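PDB 3D3Q: tRNA delta(2)-isopentenylpyrophosphate transferase from Staphylococcus epidermidis ATCC 12228, which probably transfers a dimethylallyl group from dimethylallyl diphosphate to the adenine at position 37 of tRNAs that read codons beginning with uridine. Local coordinates for residues E34-D39 with P63-D68; Q42-M47 with A240-Q245. All coordinates share one frame; numbering follows the deposited sequence.

Contact 1. Residues E34-D39 with P63-D68; sequences EIISGD and PHYMID
Ile35 and Tyr65 lie in the middle of a short parallel strand pair, with Ile35 abreast of His64 and Ile36 abreast of Tyr65. Ile35 N donates to Pro63 O at 3.3 Å, and Ile35 O accepts Tyr65 N at 3.0 Å. One step on, Ser37 N donates to Tyr65 O at 2.9 Å. Both faces of this ladder are closely packed. Ile35 and His64 run side by side, and Ile35 CB sits over the centre of the imidazole face, a CH-pi contact 4.1 Å from the centroid. On the other face, Ile36 CG2 meets CG of Met66, a selenomethionine, at 3.6 Å, while Ile36 CG1 approaches Tyr65 CD1 obliquely. Tyr65 CG stands beside its own backbone N (chi1 -54°), and the ring reaches back toward Glu34. Tyr65 OH donates to Glu34 OE1 at 2.9 Å, from above the carboxylate plane. Arg95 forms a salt bridge to the same oxygen, which probably helps keep this buried carboxylate ionised. The looser side begins beyond Ser37. Ile67 CG1 still touches Ser37 CB, but Ile67 itself is partly exposed and the chains part beyond it. Residues 34-37 are buried, whereas Pro63, His64 and Tyr65 are partly exposed. Strand 64-65 is outermost in the parallel sheet of this P-loop NTPase-type fold, and strand 33-37 lies between it and strand 98-102. Helix 20-30 packs on Ile35 and His64 through Ile25. Helix 78-94 lies on the opposite face, where Tyr88 touches Ile36 and stacks on Tyr65.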
# COMPACT_ATOMS: atom_id res chain seq x y z
N GLU A 34 -0.08 -10.11 -15.82
CA GLU A 34 1.00 -10.66 -15.03
C GLU A 34 1.26 -9.67 -13.91
O GLU A 34 1.09 -8.45 -14.08
CB GLU A 34 2.25 -10.85 -15.88
CG GLU A 34 1.95 -11.63 -17.15
CD GLU A 34 3.19 -11.89 -17.97
OE1 GLU A 34 4.10 -11.02 -17.97
OE2 GLU A 34 3.26 -12.95 -18.64
N ILE A 35 1.66 -10.19 -12.77
CA ILE A 35 1.87 -9.38 -11.58
C ILE A 35 3.31 -9.07 -11.25
O ILE A 35 4.19 -9.92 -11.38
CB ILE A 35 1.24 -10.08 -10.35
CG1 ILE A 35 -0.22 -10.41 -10.65
CG2 ILE A 35 1.34 -9.20 -9.13
CD1 ILE A 35 -0.91 -11.12 -9.56
N ILE A 36 3.55 -7.84 -10.81
CA ILE A 36 4.88 -7.42 -10.40
C ILE A 36 4.77 -7.15 -8.89
O ILE A 36 4.04 -6.26 -8.47
CB ILE A 36 5.31 -6.14 -11.12
CG1 ILE A 36 5.47 -6.42 -12.62
CG2 ILE A 36 6.59 -5.62 -10.53
CD1 ILE A 36 5.71 -5.18 -13.44
N SER A 37 5.49 -7.93 -8.09
CA SER A 37 5.45 -7.74 -6.64
C SER A 37 5.95 -6.34 -6.27
O SER A 37 7.03 -5.93 -6.69
CB SER A 37 6.28 -8.83 -5.97
OG SER A 37 6.63 -8.46 -4.65
N GLY A 38 5.15 -5.61 -5.49
CA GLY A 38 5.54 -4.26 -5.07
C GLY A 38 6.19 -4.26 -3.70
O GLY A 38 6.70 -3.23 -3.23
N ASP A 39 6.16 -5.42 -3.05
CA ASP A 39 6.74 -5.59 -1.73
C ASP A 39 8.27 -5.49 -1.76
O ASP A 39 8.92 -6.18 -2.53
CB ASP A 39 6.33 -6.94 -1.16
CG ASP A 39 6.55 -7.03 0.34
OD1 ASP A 39 7.71 -6.87 0.78
OD2 ASP A 39 5.57 -7.25 1.08
N PRO A 63 2.23 -15.56 -13.79
CA PRO A 63 3.65 -15.28 -13.54
C PRO A 63 3.90 -14.04 -12.66
O PRO A 63 3.35 -12.98 -12.92
CB PRO A 63 4.22 -15.12 -14.95
CG PRO A 63 3.05 -14.58 -15.72
CD PRO A 63 1.92 -15.44 -15.22
N HIS A 64 4.74 -14.19 -11.63
CA HIS A 64 5.07 -13.08 -10.74
C HIS A 64 6.55 -12.64 -10.85
O HIS A 64 7.45 -13.47 -11.02
CB HIS A 64 4.74 -13.44 -9.28
CG HIS A 64 3.27 -13.59 -8.99
ND1 HIS A 64 2.74 -13.38 -7.74
CD2 HIS A 64 2.23 -13.96 -9.78
CE1 HIS A 64 1.44 -13.61 -7.77
NE2 HIS A 64 1.11 -13.96 -8.99
N TYR A 65 6.78 -11.33 -10.76
CA TYR A 65 8.13 -10.79 -10.85
C TYR A 65 8.49 -10.06 -9.56
O TYR A 65 7.61 -9.75 -8.76
CB TYR A 65 8.26 -9.81 -12.02
CG TYR A 65 7.82 -10.40 -13.33
CD1 TYR A 65 6.55 -10.14 -13.84
CD2 TYR A 65 8.66 -11.25 -14.05
CE1 TYR A 65 6.14 -10.70 -15.05
CE2 TYR A 65 8.26 -11.83 -15.26
CZ TYR A 65 7.00 -11.55 -15.75
OH TYR A 65 6.61 -12.07 -16.96
N MSE A 66 9.78 -9.80 -9.38
CA MSE A 66 10.26 -9.11 -8.19
C MSE A 66 10.17 -9.97 -6.92
O MSE A 66 10.07 -9.43 -5.82
CB MSE A 66 9.46 -7.83 -7.99
CG MSE A 66 9.62 -6.80 -9.10
SE MSE A 66 11.39 -5.98 -9.18
CE MSE A 66 11.29 -4.99 -7.50
N ILE A 67 10.20 -11.29 -7.08
CA ILE A 67 10.12 -12.21 -5.93
C ILE A 67 11.30 -13.19 -5.95
O ILE A 67 11.47 -13.93 -6.92
CB ILE A 67 8.77 -12.99 -5.93
CG1 ILE A 67 7.61 -12.00 -5.93
CG2 ILE A 67 8.69 -13.89 -4.71
CD1 ILE A 67 6.28 -12.64 -6.09
N ASP A 68 12.10 -13.19 -4.89
CA ASP A 68 13.28 -14.05 -4.79
C ASP A 68 14.28 -13.71 -5.89
O ASP A 68 14.77 -14.61 -6.59
CB ASP A 68 12.91 -15.53 -4.90
CG ASP A 68 12.14 -16.04 -3.70
OD1 ASP A 68 12.59 -15.79 -2.56
OD2 ASP A 68 11.11 -16.71 -3.90

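Contact 2. Residues Q42-M47 with A240-Q245; sequences QVYQGM and ASQSMQ
Tyr44 and Met47 each place CG beside the backbone N and anti to the carbonyl carbon (chi1 -60° and -48°), and both side chains extend to Ser243. The backbone puts Ser243 CB over the Tyr44 ring. The chi1 of Ser243 (52°) decides only where OG goes, between its backbone N and carbonyl carbon, and OG bonds to the carbonyl O of Pro72. Ser243 CB lies over one face of the ring, 3.9 Å from the centroid and displaced toward the rim. This is a CH-pi contact, with CE2 of Tyr44 the nearest ring atom. The opposite face is covered by Val43 CG2, so the ring is sandwiched between its own neighbour and the 3-10 turn 243-245. The selenium of Met47, a selenomethionine, meets the same methylene, with SE of Met47 3.6 Å from Ser243 CB. Its chain then bends at the last torsion, and the methyl CE of Met47 comes 3.8 Å from SE of Met244, also a selenomethionine. The polar fringe is less firm. Gln242 reaches across with an extended chain, at about a right angle to Tyr44, and its OE1 lies near the ring plane, 3.1 Å from Tyr44 OH. Tyr44 OH makes a weak hydrogen bond to Ala74 O, and Gln242 OE1 one from Phe76 N. The contact is mostly buried, although Gln242 is exposed. Residues 39-42 and 245-250 probably interact with substrate tRNA, so the contact joins two loops next to the probable tRNA surface. Segment 42-47 belongs to the loop between strands 33-37 and 64-65. Segment 240-245 lies in the connection between helices 226-235 and 252-257, and Leu233 of the former helix packs on both Met47 and Met244.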
# COMPACT_ATOMS: atom_id res chain seq x y z
N GLN A 42 9.75 -9.18 -0.31
CA GLN A 42 9.53 -10.42 -1.04
C GLN A 42 10.59 -10.60 -2.12
O GLN A 42 10.61 -11.62 -2.81
CB GLN A 42 8.12 -10.43 -1.63
CG GLN A 42 7.06 -10.88 -0.61
CD GLN A 42 5.63 -10.80 -1.12
OE1 GLN A 42 5.33 -11.17 -2.27
NE2 GLN A 42 4.73 -10.34 -0.26
N VAL A 43 11.48 -9.62 -2.24
CA VAL A 43 12.54 -9.68 -3.21
C VAL A 43 13.67 -10.57 -2.72
O VAL A 43 14.45 -11.08 -3.51
CB VAL A 43 13.11 -8.28 -3.50
CG1 VAL A 43 12.16 -7.49 -4.39
CG2 VAL A 43 13.32 -7.53 -2.19
N TYR A 44 13.75 -10.77 -1.40
CA TYR A 44 14.81 -11.59 -0.81
C TYR A 44 14.45 -13.08 -0.72
O TYR A 44 13.38 -13.45 -0.26
CB TYR A 44 15.16 -11.07 0.58
CG TYR A 44 15.66 -9.64 0.60
CD1 TYR A 44 16.93 -9.32 0.10
CD2 TYR A 44 14.87 -8.62 1.10
CE1 TYR A 44 17.39 -7.99 0.12
CE2 TYR A 44 15.31 -7.30 1.12
CZ TYR A 44 16.57 -6.99 0.63
OH TYR A 44 16.99 -5.67 0.64
N GLN A 45 15.37 -13.94 -1.15
CA GLN A 45 15.16 -15.37 -1.12
C GLN A 45 15.48 -15.91 0.28
O GLN A 45 16.46 -15.50 0.90
CB GLN A 45 16.01 -16.04 -2.20
CG GLN A 45 17.47 -15.61 -2.13
CD GLN A 45 18.17 -15.60 -3.49
OE1 GLN A 45 17.67 -15.00 -4.44
NE2 GLN A 45 19.33 -16.25 -3.56
N GLY A 46 14.65 -16.82 0.77
CA GLY A 46 14.87 -17.39 2.09
C GLY A 46 13.97 -16.75 3.12
O GLY A 46 13.69 -17.32 4.19
N MSE A 47 13.50 -15.54 2.80
CA MSE A 47 12.61 -14.80 3.67
C MSE A 47 11.21 -14.85 3.06
O MSE A 47 10.76 -13.90 2.43
CB MSE A 47 13.09 -13.36 3.78
CG MSE A 47 14.56 -13.27 4.09
SE MSE A 47 15.14 -11.47 4.37
CE MSE A 47 15.16 -11.41 6.29
N ALA A 240 22.80 -8.38 10.63
CA ALA A 240 23.48 -7.12 10.33
C ALA A 240 23.09 -6.54 8.97
O ALA A 240 23.50 -5.43 8.60
CB ALA A 240 25.00 -7.32 10.41
N SER A 241 22.28 -7.29 8.23
CA SER A 241 21.81 -6.88 6.91
C SER A 241 20.55 -6.03 7.00
O SER A 241 19.79 -6.12 7.97
CB SER A 241 21.51 -8.11 6.06
OG SER A 241 22.62 -8.98 6.02
N GLN A 242 20.31 -5.21 5.98
CA GLN A 242 19.13 -4.36 5.96
C GLN A 242 17.87 -5.19 6.08
O GLN A 242 16.98 -4.88 6.87
CB GLN A 242 19.09 -3.55 4.66
CG GLN A 242 17.70 -3.25 4.13
CD GLN A 242 17.72 -2.58 2.78
OE1 GLN A 242 18.28 -3.10 1.82
NE2 GLN A 242 17.12 -1.40 2.69
N SER A 243 17.80 -6.26 5.30
CA SER A 243 16.63 -7.12 5.33
C SER A 243 16.30 -7.63 6.73
O SER A 243 15.13 -7.67 7.11
CB SER A 243 16.86 -8.30 4.39
OG SER A 243 18.10 -8.90 4.71
N MSE A 244 17.31 -8.01 7.50
CA MSE A 244 17.11 -8.53 8.86
C MSE A 244 16.64 -7.49 9.85
O MSE A 244 16.52 -7.77 11.04
CB MSE A 244 18.39 -9.15 9.40
CG MSE A 244 18.82 -10.43 8.71
SE MSE A 244 17.69 -11.94 9.13
CE MSE A 244 18.60 -12.57 10.72
N GLN A 245 16.40 -6.27 9.36
CA GLN A 245 15.95 -5.16 10.20
C GLN A 245 14.48 -4.90 10.02
O GLN A 245 13.92 -4.05 10.70
CB GLN A 245 16.74 -3.90 9.86
CG GLN A 245 18.14 -3.91 10.40
CD GLN A 245 18.14 -3.94 11.90
OE1 GLN A 245 17.60 -3.04 12.54
NE2 GLN A 245 18.74 -4.98 12.48

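Overall arrangement
From the N terminus, the chain runs along strand 33-37 and then enters a long connection without helix or strand. Contact 1 closes this loop by bringing strand 64-65 back alongside. Segment 42-47 lies inside that loop, and its partner 240-245 comes much later, after 192 intervening residues that are more than half helical. The two contacts therefore cross rather than nest. Contact 1 completes the edge of the parallel sheet. Contact 2 ties the connection between strands 33-37 and 64-65 to the region between helices 226-235 and 252-257. They also touch directly: Asp68 N probably bonds to Gln42 O (3.0 Å), and Met66 O lies against Val43 CG1.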